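Local coordinates for ebony (Drosophila melanogaster, PDB 6DYN), which probably joins beta-alanine to biogenic amines such as histamine, this chain being its carboxy-terminal domain with a GNAT-like fold, here with histamine bound, at residues 119-124 with 158-163; 28-33 with 164-169; 62-67 with 141-146; 32-37 with 199-204. All coordinates share one frame; numbering follows the deposited sequence.

Contact 1: residues 119-124 with 158-163; sequences ILHSFM and GIFTTN. With CA (calcium ion), chain C; HSM (histamine), chain B.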
# COMPACT_ATOMS: atom_id res chain seq x y z
N ILE A 119 7.71 -6.35 -11.81
CA ILE A 119 6.83 -6.46 -10.66
C ILE A 119 6.40 -5.06 -10.26
O ILE A 119 7.21 -4.27 -9.77
CB ILE A 119 7.53 -7.17 -9.49
CG1 ILE A 119 8.15 -8.51 -9.93
CG2 ILE A 119 6.56 -7.43 -8.39
CD1 ILE A 119 8.99 -9.14 -8.83
N LEU A 120 5.11 -4.75 -10.46
CA LEU A 120 4.54 -3.48 -9.99
C LEU A 120 4.10 -3.64 -8.54
O LEU A 120 3.10 -4.30 -8.25
CB LEU A 120 3.36 -3.05 -10.87
CG LEU A 120 2.90 -1.66 -10.45
CD1 LEU A 120 3.98 -0.63 -10.78
CD2 LEU A 120 1.55 -1.29 -11.07
N HIS A 121 4.83 -3.00 -7.62
CA HIS A 121 4.57 -3.10 -6.19
C HIS A 121 3.55 -2.05 -5.79
O HIS A 121 3.85 -0.85 -5.82
CB HIS A 121 5.86 -2.92 -5.38
CG HIS A 121 5.73 -3.26 -3.92
ND1 HIS A 121 6.51 -2.68 -2.95
CD2 HIS A 121 4.91 -4.13 -3.28
CE1 HIS A 121 6.18 -3.18 -1.77
NE2 HIS A 121 5.21 -4.06 -1.94
N SER A 122 2.36 -2.49 -5.41
CA SER A 122 1.34 -1.61 -4.83
C SER A 122 1.73 -1.39 -3.37
O SER A 122 1.51 -2.25 -2.53
CB SER A 122 -0.05 -2.19 -4.98
OG SER A 122 -1.02 -1.29 -4.47
N PHE A 123 2.31 -0.23 -3.10
CA PHE A 123 3.02 0.18 -1.90
C PHE A 123 2.06 0.75 -0.85
O PHE A 123 2.04 0.31 0.31
CB PHE A 123 4.11 1.18 -2.35
CG PHE A 123 4.87 1.85 -1.25
CD1 PHE A 123 6.00 1.24 -0.70
CD2 PHE A 123 4.55 3.14 -0.85
CE1 PHE A 123 6.75 1.87 0.29
CE2 PHE A 123 5.29 3.78 0.14
CZ PHE A 123 6.39 3.15 0.72
N MET A 124 1.21 1.69 -1.24
CA MET A 124 0.19 2.22 -0.35
C MET A 124 -1.00 2.63 -1.18
O MET A 124 -0.86 3.01 -2.35
CB MET A 124 0.71 3.40 0.48
CG MET A 124 1.15 3.00 1.91
SD MET A 124 1.60 4.35 3.04
CE MET A 124 3.12 4.95 2.34
N GLY A 158 3.02 -8.06 -13.58
CA GLY A 158 1.92 -8.26 -12.66
C GLY A 158 2.02 -7.30 -11.50
O GLY A 158 2.95 -6.49 -11.41
N ILE A 159 1.05 -7.41 -10.60
CA ILE A 159 0.90 -6.49 -9.48
C ILE A 159 1.09 -7.30 -8.20
O ILE A 159 0.53 -8.38 -8.06
CB ILE A 159 -0.46 -5.78 -9.50
CG1 ILE A 159 -0.65 -5.05 -10.83
CG2 ILE A 159 -0.56 -4.77 -8.35
CD1 ILE A 159 -2.09 -4.85 -11.21
N PHE A 160 1.90 -6.76 -7.30
CA PHE A 160 2.40 -7.46 -6.12
C PHE A 160 2.07 -6.57 -4.92
O PHE A 160 2.45 -5.40 -4.91
CB PHE A 160 3.91 -7.66 -6.25
CG PHE A 160 4.56 -8.46 -5.16
CD1 PHE A 160 4.14 -9.75 -4.87
CD2 PHE A 160 5.68 -7.96 -4.49
CE1 PHE A 160 4.80 -10.51 -3.90
CE2 PHE A 160 6.33 -8.71 -3.53
CZ PHE A 160 5.86 -10.00 -3.23
N THR A 161 1.36 -7.12 -3.94
CA THR A 161 1.01 -6.32 -2.77
C THR A 161 0.80 -7.25 -1.58
O THR A 161 0.44 -8.42 -1.75
CB THR A 161 -0.25 -5.46 -3.01
OG1 THR A 161 -0.46 -4.58 -1.90
CG2 THR A 161 -1.49 -6.33 -3.16
N THR A 162 1.07 -6.73 -0.38
CA THR A 162 0.71 -7.42 0.85
C THR A 162 -0.50 -6.71 1.44
O THR A 162 -0.43 -5.54 1.80
CB THR A 162 1.87 -7.44 1.85
OG1 THR A 162 2.99 -8.06 1.22
CG2 THR A 162 1.54 -8.30 3.05
N ASN A 163 -1.61 -7.43 1.54
CA ASN A 163 -2.86 -6.86 2.03
C ASN A 163 -3.04 -7.23 3.49
O ASN A 163 -3.00 -8.42 3.84
CB ASN A 163 -4.02 -7.33 1.16
CG ASN A 163 -4.08 -6.57 -0.16
OD1 ASN A 163 -4.02 -5.35 -0.16
ND2 ASN A 163 -4.10 -7.28 -1.27
CA CA C . -3.44 -3.50 -1.60
N HSM B . 0.66 -2.63 1.79
CA HSM B . 1.16 -3.11 3.08
CB HSM B . 0.13 -2.79 4.17
CG HSM B . 0.71 -1.76 5.16
ND1 HSM B . 1.54 -0.78 4.86
CD2 HSM B . 0.45 -1.69 6.50
CE1 HSM B . 1.81 -0.10 5.99
NE2 HSM B . 1.13 -0.67 7.00
O HOH W 1 1.99 -3.96 -0.41
O HOH W 2 -2.14 -2.94 0.80
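The His121 imidazole meets strand 158-163 with its edge: CD2 lies 3.2 Å from Phe160 O, and that oxygen sits in the plane of the ring. The Phe160 ring stands obliquely to it, the two planes 40° apart. Ile119 runs beside Phe160 on the same face of the sheet, with CG2 3.4 Å from Phe160 CB, because CG2 takes the place anti to the backbone N (CG1 at chi1 -51°). Between the parallel strands, whose segment axes diverge by 34°, Leu120 N donates to Gly158 O at 2.9 Å, Leu120 O accepts from Phe160 N, and Phe160 O takes Ser122 N at 3.0 Å as well as lying at the His121 edge. After Ser122 this backbone pairing ends. This is the V-shaped split of the GNAT fold, where acetyltransferases take the pantetheine arm of coenzyme A. Water 1 bridges the strands here, bonded to Ser122 O, Thr162 N and, at 2.9 Å, the histamine amine N. Asn163 OD1 binds the calcium ion at 2.4 Å, and water 2 links that ion to the same amine. Phe123 and Met124 form a classic bulge opposite Leu77 of strand 71-80. Glu104 of helix 93-111 takes hydrogen bonds from His121 NE2 and Thr162 OG1, while strand 205-212 flanks strand 158-163 and helix 133-153 makes the crossover.

Contact 2: residues 28-33 with 164-169; sequences KADLEQ and TSPLTQ. With HSM (histamine), chain B.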
# COMPACT_ATOMS: atom_id res chain seq x y z
N LYS A 28 -5.62 3.58 12.32
CA LYS A 28 -6.48 2.66 11.60
C LYS A 28 -5.75 1.41 11.14
O LYS A 28 -6.34 0.33 11.15
CB LYS A 28 -7.10 3.35 10.38
CG LYS A 28 -8.13 4.42 10.73
CD LYS A 28 -7.59 5.79 10.39
CE LYS A 28 -8.02 6.88 11.37
NZ LYS A 28 -7.18 8.13 11.17
N ALA A 29 -4.46 1.53 10.78
CA ALA A 29 -3.71 0.44 10.19
C ALA A 29 -3.65 -0.78 11.11
O ALA A 29 -3.44 -0.68 12.32
CB ALA A 29 -2.30 0.92 9.85
N ASP A 30 -3.84 -1.96 10.50
CA ASP A 30 -4.06 -3.16 11.29
C ASP A 30 -2.79 -3.67 11.96
O ASP A 30 -2.87 -4.37 12.97
CB ASP A 30 -4.68 -4.24 10.39
CG ASP A 30 -5.98 -3.78 9.74
OD1 ASP A 30 -5.93 -2.88 8.86
OD2 ASP A 30 -7.06 -4.33 10.08
N LEU A 31 -1.61 -3.35 11.42
CA LEU A 31 -0.37 -3.81 12.05
C LEU A 31 0.11 -2.81 13.10
O LEU A 31 0.44 -3.20 14.22
CB LEU A 31 0.72 -4.02 11.00
CG LEU A 31 0.49 -5.12 9.96
CD1 LEU A 31 1.57 -5.07 8.91
CD2 LEU A 31 0.47 -6.48 10.64
N GLU A 32 0.10 -1.52 12.75
CA GLU A 32 0.63 -0.49 13.63
C GLU A 32 -0.13 -0.38 14.95
O GLU A 32 0.42 0.13 15.93
CB GLU A 32 0.61 0.86 12.91
CG GLU A 32 1.59 0.93 11.77
CD GLU A 32 1.02 0.45 10.43
OE1 GLU A 32 0.33 -0.60 10.39
OE2 GLU A 32 1.27 1.13 9.41
N GLN A 33 -1.39 -0.83 15.00
CA GLN A 33 -2.17 -0.72 16.21
C GLN A 33 -1.57 -1.53 17.35
O GLN A 33 -1.88 -1.27 18.51
CB GLN A 33 -3.60 -1.18 15.97
CG GLN A 33 -3.73 -2.70 15.77
CD GLN A 33 -5.16 -3.13 15.46
OE1 GLN A 33 -6.08 -2.86 16.23
NE2 GLN A 33 -5.34 -3.78 14.33
N THR A 164 -3.21 -6.21 4.34
CA THR A 164 -3.18 -6.40 5.79
C THR A 164 -4.51 -6.09 6.47
O THR A 164 -4.61 -6.21 7.69
CB THR A 164 -2.08 -5.52 6.41
OG1 THR A 164 -2.25 -4.19 5.96
CG2 THR A 164 -0.68 -6.02 6.00
N SER A 165 -5.53 -5.71 5.72
CA SER A 165 -6.83 -5.54 6.33
C SER A 165 -7.83 -6.46 5.64
O SER A 165 -7.64 -6.84 4.48
CB SER A 165 -7.32 -4.09 6.23
OG SER A 165 -7.76 -3.80 4.91
N PRO A 166 -8.90 -6.83 6.34
CA PRO A 166 -9.88 -7.73 5.71
C PRO A 166 -10.47 -7.17 4.42
O PRO A 166 -10.63 -7.93 3.46
CB PRO A 166 -10.93 -7.89 6.82
CG PRO A 166 -10.18 -7.67 8.08
CD PRO A 166 -9.20 -6.59 7.76
N LEU A 167 -10.75 -5.86 4.36
CA LEU A 167 -11.35 -5.28 3.16
C LEU A 167 -10.41 -5.38 1.97
O LEU A 167 -10.83 -5.74 0.87
CB LEU A 167 -11.74 -3.82 3.39
CG LEU A 167 -12.26 -2.99 2.20
CD1 LEU A 167 -13.47 -3.61 1.52
CD2 LEU A 167 -12.64 -1.58 2.68
N THR A 168 -9.14 -4.99 2.15
CA THR A 168 -8.23 -5.05 1.00
C THR A 168 -7.92 -6.49 0.62
O THR A 168 -7.71 -6.78 -0.56
CB THR A 168 -6.92 -4.31 1.28
OG1 THR A 168 -6.31 -4.81 2.48
CG2 THR A 168 -7.17 -2.78 1.35
N GLN A 169 -7.90 -7.39 1.60
CA GLN A 169 -7.72 -8.82 1.31
C GLN A 169 -8.88 -9.37 0.50
O GLN A 169 -8.67 -10.10 -0.47
CB GLN A 169 -7.56 -9.59 2.62
CG GLN A 169 -6.22 -9.29 3.30
CD GLN A 169 -6.17 -9.77 4.72
OE1 GLN A 169 -7.11 -10.41 5.19
NE2 GLN A 169 -5.09 -9.44 5.42
N HSM B . 0.66 -2.63 1.79
CA HSM B . 1.16 -3.11 3.08
CB HSM B . 0.13 -2.79 4.17
CG HSM B . 0.71 -1.76 5.16
ND1 HSM B . 1.54 -0.78 4.86
CD2 HSM B . 0.45 -1.69 6.50
CE1 HSM B . 1.81 -0.10 5.99
NE2 HSM B . 1.13 -0.67 7.00
O HOH W 3 -6.50 -7.23 9.48
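Asp30 and Ser165 bring a loop carboxylate against the start of helix 166-174, and no direct hydrogen bond joins the two segments. Their closest approaches are packing of carbon on oxygen: Asp30 OD1 lies 3.2 Å from Ser165 CB, and Asp30 CB comes 3.3 Å from Thr164 O. CG is swung to the side of the backbone N, anti to the carbonyl carbon (chi1 -57°), and this carries the carboxylate over the turn into the helix.

The polar link is made through solvent. Water 3 lies within hydrogen-bonding distance of Asp30 OD2 (3.0 Å) and Thr164 O (2.8 Å), though it cannot serve every acceptor around it at once. Ser165 occupies the N-cap position, and its OG shares a hydrogen bond with Thr168 OG1 one turn on.

Apolar touching is confined to Leu31 CD1 against Thr164 CG2, 3.8 Å apart, the two side chains crossing at about a right angle. Leu31 also packs on Val96 and Phe99 of helix 93-111.

A further kind of interaction runs through histamine. Its imidazole NE2 donates to Glu32 OE2 at 3.0 Å, with a weak, longer bond to OE1, while Thr164 OG1 lies 3.3 Å from its CB. The loop thus grips the ring end, and the residue before the N-cap borders the ethyl chain. Within the loop, Gln33 NE2 donates to Asp30 O.

A carboxylate thus lies beside a carbonyl oxygen, both acceptors; water 3 can offer hydrogens to each, and the nearby helix start would probably favour negative charge on Asp30.

Contact 3: residues 62-67 with 141-146; sequences FVVYDT and HFMEHE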
# COMPACT_ATOMS: atom_id res chain seq x y z
N PHE A 62 -0.62 7.67 -8.81
CA PHE A 62 -1.68 8.54 -9.29
C PHE A 62 -2.58 8.92 -8.12
O PHE A 62 -2.56 8.30 -7.05
CB PHE A 62 -2.48 7.87 -10.42
CG PHE A 62 -3.18 6.58 -10.03
CD1 PHE A 62 -4.40 6.60 -9.34
CD2 PHE A 62 -2.64 5.34 -10.39
CE1 PHE A 62 -5.05 5.40 -8.99
CE2 PHE A 62 -3.30 4.15 -10.05
CZ PHE A 62 -4.51 4.19 -9.35
N VAL A 63 -3.35 9.99 -8.34
CA VAL A 63 -4.41 10.42 -7.43
C VAL A 63 -5.75 10.24 -8.13
O VAL A 63 -5.83 10.11 -9.35
CB VAL A 63 -4.22 11.89 -6.97
CG1 VAL A 63 -3.00 12.00 -6.09
CG2 VAL A 63 -4.07 12.81 -8.18
N VAL A 64 -6.82 10.22 -7.35
CA VAL A 64 -8.16 10.11 -7.91
C VAL A 64 -8.91 11.38 -7.57
O VAL A 64 -8.99 11.77 -6.39
CB VAL A 64 -8.91 8.87 -7.39
CG1 VAL A 64 -10.35 8.87 -7.91
CG2 VAL A 64 -8.17 7.63 -7.85
N TYR A 65 -9.43 12.05 -8.60
CA TYR A 65 -10.27 13.22 -8.45
C TYR A 65 -11.74 12.83 -8.47
O TYR A 65 -12.15 11.94 -9.21
CB TYR A 65 -10.00 14.21 -9.58
CG TYR A 65 -8.76 15.04 -9.34
CD1 TYR A 65 -8.82 16.24 -8.64
CD2 TYR A 65 -7.52 14.63 -9.81
CE1 TYR A 65 -7.69 17.00 -8.41
CE2 TYR A 65 -6.39 15.38 -9.59
CZ TYR A 65 -6.47 16.57 -8.90
OH TYR A 65 -5.34 17.32 -8.67
N ASP A 66 -12.53 13.50 -7.64
CA ASP A 66 -13.97 13.58 -7.84
C ASP A 66 -14.20 14.67 -8.90
O ASP A 66 -13.97 15.85 -8.63
CB ASP A 66 -14.66 13.90 -6.51
CG ASP A 66 -16.19 14.05 -6.62
OD1 ASP A 66 -16.76 14.16 -7.71
OD2 ASP A 66 -16.82 14.06 -5.55
N THR A 67 -14.59 14.27 -10.11
CA THR A 67 -14.74 15.25 -11.19
C THR A 67 -15.94 16.17 -11.00
O THR A 67 -16.14 17.08 -11.81
CB THR A 67 -14.85 14.57 -12.56
OG1 THR A 67 -16.07 13.83 -12.64
CG2 THR A 67 -13.67 13.63 -12.79
N HIS A 141 -12.77 0.41 -5.83
CA HIS A 141 -12.94 -0.28 -7.11
C HIS A 141 -12.28 0.50 -8.23
O HIS A 141 -11.60 -0.08 -9.08
CB HIS A 141 -14.43 -0.49 -7.42
CG HIS A 141 -15.04 -1.67 -6.72
ND1 HIS A 141 -14.62 -2.97 -6.95
CD2 HIS A 141 -16.03 -1.75 -5.80
CE1 HIS A 141 -15.33 -3.79 -6.19
NE2 HIS A 141 -16.19 -3.08 -5.48
N PHE A 142 -12.42 1.83 -8.22
CA PHE A 142 -11.82 2.66 -9.26
C PHE A 142 -10.29 2.60 -9.20
O PHE A 142 -9.63 2.53 -10.24
CB PHE A 142 -12.33 4.10 -9.12
CG PHE A 142 -11.86 5.02 -10.21
CD1 PHE A 142 -12.59 5.15 -11.38
CD2 PHE A 142 -10.72 5.78 -10.04
CE1 PHE A 142 -12.18 6.02 -12.38
CE2 PHE A 142 -10.30 6.66 -11.04
CZ PHE A 142 -11.02 6.77 -12.21
N MET A 143 -9.72 2.60 -8.00
CA MET A 143 -8.26 2.51 -7.90
C MET A 143 -7.74 1.13 -8.30
O MET A 143 -6.66 1.04 -8.90
CB MET A 143 -7.80 2.87 -6.48
CG MET A 143 -7.93 4.40 -6.21
SD MET A 143 -7.13 4.93 -4.68
CE MET A 143 -7.99 3.95 -3.46
N GLU A 144 -8.48 0.06 -8.03
CA GLU A 144 -8.00 -1.25 -8.44
C GLU A 144 -7.98 -1.37 -9.96
O GLU A 144 -7.01 -1.85 -10.56
CB GLU A 144 -8.86 -2.35 -7.86
CG GLU A 144 -8.39 -3.68 -8.35
CD GLU A 144 -6.95 -3.92 -7.88
OE1 GLU A 144 -6.67 -3.63 -6.70
OE2 GLU A 144 -6.13 -4.43 -8.68
N HIS A 145 -9.06 -0.91 -10.59
CA HIS A 145 -9.15 -0.85 -12.04
C HIS A 145 -8.02 -0.03 -12.64
O HIS A 145 -7.44 -0.41 -13.66
CB HIS A 145 -10.52 -0.26 -12.39
CG HIS A 145 -10.87 -0.34 -13.84
ND1 HIS A 145 -10.44 0.59 -14.76
CD2 HIS A 145 -11.64 -1.22 -14.52
CE1 HIS A 145 -10.91 0.27 -15.96
NE2 HIS A 145 -11.64 -0.82 -15.84
N GLU A 146 -7.67 1.08 -12.00
CA GLU A 146 -6.64 1.93 -12.57
C GLU A 146 -5.23 1.40 -12.30
O GLU A 146 -4.34 1.59 -13.13
CB GLU A 146 -6.79 3.35 -12.04
CG GLU A 146 -5.80 4.34 -12.64
CD GLU A 146 -6.07 4.65 -14.11
OE1 GLU A 146 -7.20 4.37 -14.61
OE2 GLU A 146 -5.14 5.17 -14.76
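Glu146 and Phe62 bring helix 133-153, the crossover helix of the GNAT-like fold, onto strand 62-66 of the central sheet. The strand and helix segments have their axes 9.9 Å apart at closest approach and run at 138° to one another. Along Glu146, CB starts over the CZ end of the same ring face that CG covers, 3.6 Å from Phe62 CZ. CG comes next, held anti to the backbone N (chi1 -177°), and makes a CH-pi contact, 3.7 Å from the centroid of the Phe62 ring. The chain then bends at chi2, and the carboxylate plane stands almost perpendicular to the ring; OE2 forms a salt bridge with Arg149 on the same helix. Met143 O sits at the edge of the Phe62 ring, in its plane. With an alanine in place of Phe62, Glu146 CG would probably lose the aromatic face it packs on, and Met143 part of its apolar cover. Farther along the strand, both methyls of Val64 touch the Phe142 ring, CG1 lying 3.8 Å from Phe142 CD2 and obliquely to the ring. CG2 also meets Met143, whose CG is thereby shared, 3.6 Å from Val64 CG2 and 4.1 Å from Phe62 CE1.

Contact 4: residues 32-37 with 199-204; sequences EQWLKP and DAPDEQ. With HSM (histamine), chain B.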
# COMPACT_ATOMS: atom_id res chain seq x y z
N GLU A 32 0.10 -1.52 12.75
CA GLU A 32 0.63 -0.49 13.63
C GLU A 32 -0.13 -0.38 14.95
O GLU A 32 0.42 0.13 15.93
CB GLU A 32 0.61 0.86 12.91
CG GLU A 32 1.59 0.93 11.77
CD GLU A 32 1.02 0.45 10.43
OE1 GLU A 32 0.33 -0.60 10.39
OE2 GLU A 32 1.27 1.13 9.41
N GLN A 33 -1.39 -0.83 15.00
CA GLN A 33 -2.17 -0.72 16.21
C GLN A 33 -1.57 -1.53 17.35
O GLN A 33 -1.88 -1.27 18.51
CB GLN A 33 -3.60 -1.18 15.97
CG GLN A 33 -3.73 -2.70 15.77
CD GLN A 33 -5.16 -3.13 15.46
OE1 GLN A 33 -6.08 -2.86 16.23
NE2 GLN A 33 -5.34 -3.78 14.33
N TRP A 34 -0.72 -2.50 17.02
CA TRP A 34 -0.13 -3.39 18.01
C TRP A 34 1.23 -2.91 18.49
O TRP A 34 1.77 -3.49 19.44
CB TRP A 34 -0.03 -4.80 17.43
CG TRP A 34 -1.34 -5.31 16.94
CD1 TRP A 34 -1.70 -5.58 15.65
CD2 TRP A 34 -2.49 -5.59 17.74
NE1 TRP A 34 -3.01 -6.02 15.60
CE2 TRP A 34 -3.51 -6.04 16.88
CE3 TRP A 34 -2.75 -5.51 19.12
CZ2 TRP A 34 -4.76 -6.40 17.34
CZ3 TRP A 34 -4.00 -5.88 19.57
CH2 TRP A 34 -4.99 -6.31 18.68
N LEU A 35 1.78 -1.89 17.85
CA LEU A 35 3.01 -1.23 18.24
C LEU A 35 2.77 -0.09 19.21
O LEU A 35 3.75 0.45 19.75
CB LEU A 35 3.74 -0.69 17.00
CG LEU A 35 4.13 -1.70 15.93
CD1 LEU A 35 4.80 -1.02 14.73
CD2 LEU A 35 5.02 -2.76 16.54
N LYS A 36 1.51 0.30 19.43
CA LYS A 36 1.19 1.34 20.40
C LYS A 36 1.78 0.98 21.76
O LYS A 36 1.81 -0.20 22.14
CB LYS A 36 -0.33 1.53 20.51
CG LYS A 36 -0.98 2.28 19.35
CD LYS A 36 -2.42 2.70 19.69
CE LYS A 36 -3.21 3.03 18.43
NZ LYS A 36 -2.32 3.55 17.33
N PRO A 37 2.28 1.97 22.52
CA PRO A 37 2.27 3.37 22.09
C PRO A 37 3.50 3.74 21.27
O PRO A 37 4.44 2.96 21.14
CB PRO A 37 2.27 4.12 23.42
CG PRO A 37 3.09 3.24 24.32
CD PRO A 37 2.86 1.81 23.87
N ASP A 199 0.06 -9.67 20.38
CA ASP A 199 -1.27 -9.49 20.96
C ASP A 199 -2.40 -9.60 19.94
O ASP A 199 -3.56 -9.75 20.34
CB ASP A 199 -1.35 -8.12 21.66
CG ASP A 199 -0.45 -8.03 22.89
OD1 ASP A 199 -0.25 -9.06 23.58
OD2 ASP A 199 0.05 -6.92 23.17
N ALA A 200 -2.12 -9.51 18.64
CA ALA A 200 -3.18 -9.55 17.64
C ALA A 200 -3.89 -10.91 17.66
O ALA A 200 -3.28 -11.94 17.98
CB ALA A 200 -2.62 -9.28 16.25
N PRO A 201 -5.18 -10.94 17.31
CA PRO A 201 -5.90 -12.22 17.25
C PRO A 201 -5.30 -13.13 16.19
O PRO A 201 -4.68 -12.68 15.23
CB PRO A 201 -7.33 -11.83 16.88
CG PRO A 201 -7.20 -10.46 16.31
CD PRO A 201 -6.07 -9.80 17.00
N ASP A 202 -5.50 -14.44 16.38
CA ASP A 202 -4.98 -15.41 15.42
C ASP A 202 -5.55 -15.19 14.03
O ASP A 202 -4.92 -15.57 13.04
CB ASP A 202 -5.29 -16.84 15.88
CG ASP A 202 -4.39 -17.30 17.01
OD1 ASP A 202 -3.55 -16.50 17.49
OD2 ASP A 202 -4.50 -18.47 17.41
N GLU A 203 -6.72 -14.57 13.94
CA GLU A 203 -7.41 -14.37 12.68
C GLU A 203 -6.82 -13.25 11.84
O GLU A 203 -7.11 -13.18 10.65
CB GLU A 203 -8.89 -14.07 12.96
CG GLU A 203 -9.67 -15.25 13.57
CD GLU A 203 -9.31 -15.55 15.03
OE1 GLU A 203 -8.94 -14.61 15.77
OE2 GLU A 203 -9.40 -16.74 15.44
N GLN A 204 -6.00 -12.36 12.42
CA GLN A 204 -5.41 -11.27 11.64
C GLN A 204 -4.25 -11.81 10.80
O GLN A 204 -3.25 -12.30 11.35
CB GLN A 204 -4.94 -10.12 12.52
CG GLN A 204 -4.36 -8.96 11.71
CD GLN A 204 -3.92 -7.75 12.54
OE1 GLN A 204 -4.26 -7.62 13.71
NE2 GLN A 204 -3.18 -6.85 11.91
N HSM B . 0.66 -2.63 1.79
CA HSM B . 1.16 -3.11 3.08
CB HSM B . 0.13 -2.79 4.17
CG HSM B . 0.71 -1.76 5.16
ND1 HSM B . 1.54 -0.78 4.86
CD2 HSM B . 0.45 -1.69 6.50
CE1 HSM B . 1.81 -0.10 5.99
NE2 HSM B . 1.13 -0.67 7.00
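Trp34 is sandwiched between Ala200 of the 199-204 loop and the residue that precedes it in the chain. Ala200 CB lies over one face of the indole, 3.6 Å from the centroid of the five-membered ring in a CH-pi contact. On the opposite face is CG of the preceding residue, Gln33, 3.3 Å above the ring plane. Gln33 reaches that place because its CG lies between backbone N and carbonyl carbon (chi1 71°), tucked in rather than turned away.

Around the rest of the indole, Pro201 CD comes 3.7 Å from Trp34 CZ2, with the two side chains nearly at right angles, and Asp199 CB lies 3.9 Å from Trp34 CE3 of the six-membered ring. The indole N-H is used too: Trp34 NE1 donates to Gln204 OE1 at 2.8 Å, with an angle of 149° at the hydrogen and the oxygen 19° out of the ring plane. Gln204 is fully extended to get there, starting from the last position of a type I turn that begins at Pro201.

A leucine in place of Trp34 would probably leave Gln204 OE1 without its N-H donor and Ala200 without the flat surface it rests on.

The contact joins two surface loops: one precedes helix 41-58 and also carries Glu32, which accepts a hydrogen bond from histamine, the other leads into strand 205-212. Gln204 uses both ends of its amide, since NE2 donates to Asp30 O while OE1 accepts from the indole. These two opposite demands fix which way the amide is turned, and tie Gln204 to two points of the same loop.

Contact 1 lies near the centre of the domain, at the parting of two parallel strands of the seven-stranded sheet. Contact 2 follows directly at the end of strand 158-163, its centre about 15 Å away, and contact 4 lies about 10 Å from contact 2, sharing Glu32 and Gln33 with it. Contact 3 sits across the chain's centre from contact 4, about 30 Å away. Along the chain, contacts 1 and 3 are nested within the loops closed by contacts 2 and 4, and their own segments alternate, helix 133-153 lying between the two strands of contact 1. Contacts 1, 2 and 4 all touch histamine: the strand end meets its amine end and the loop its imidazole.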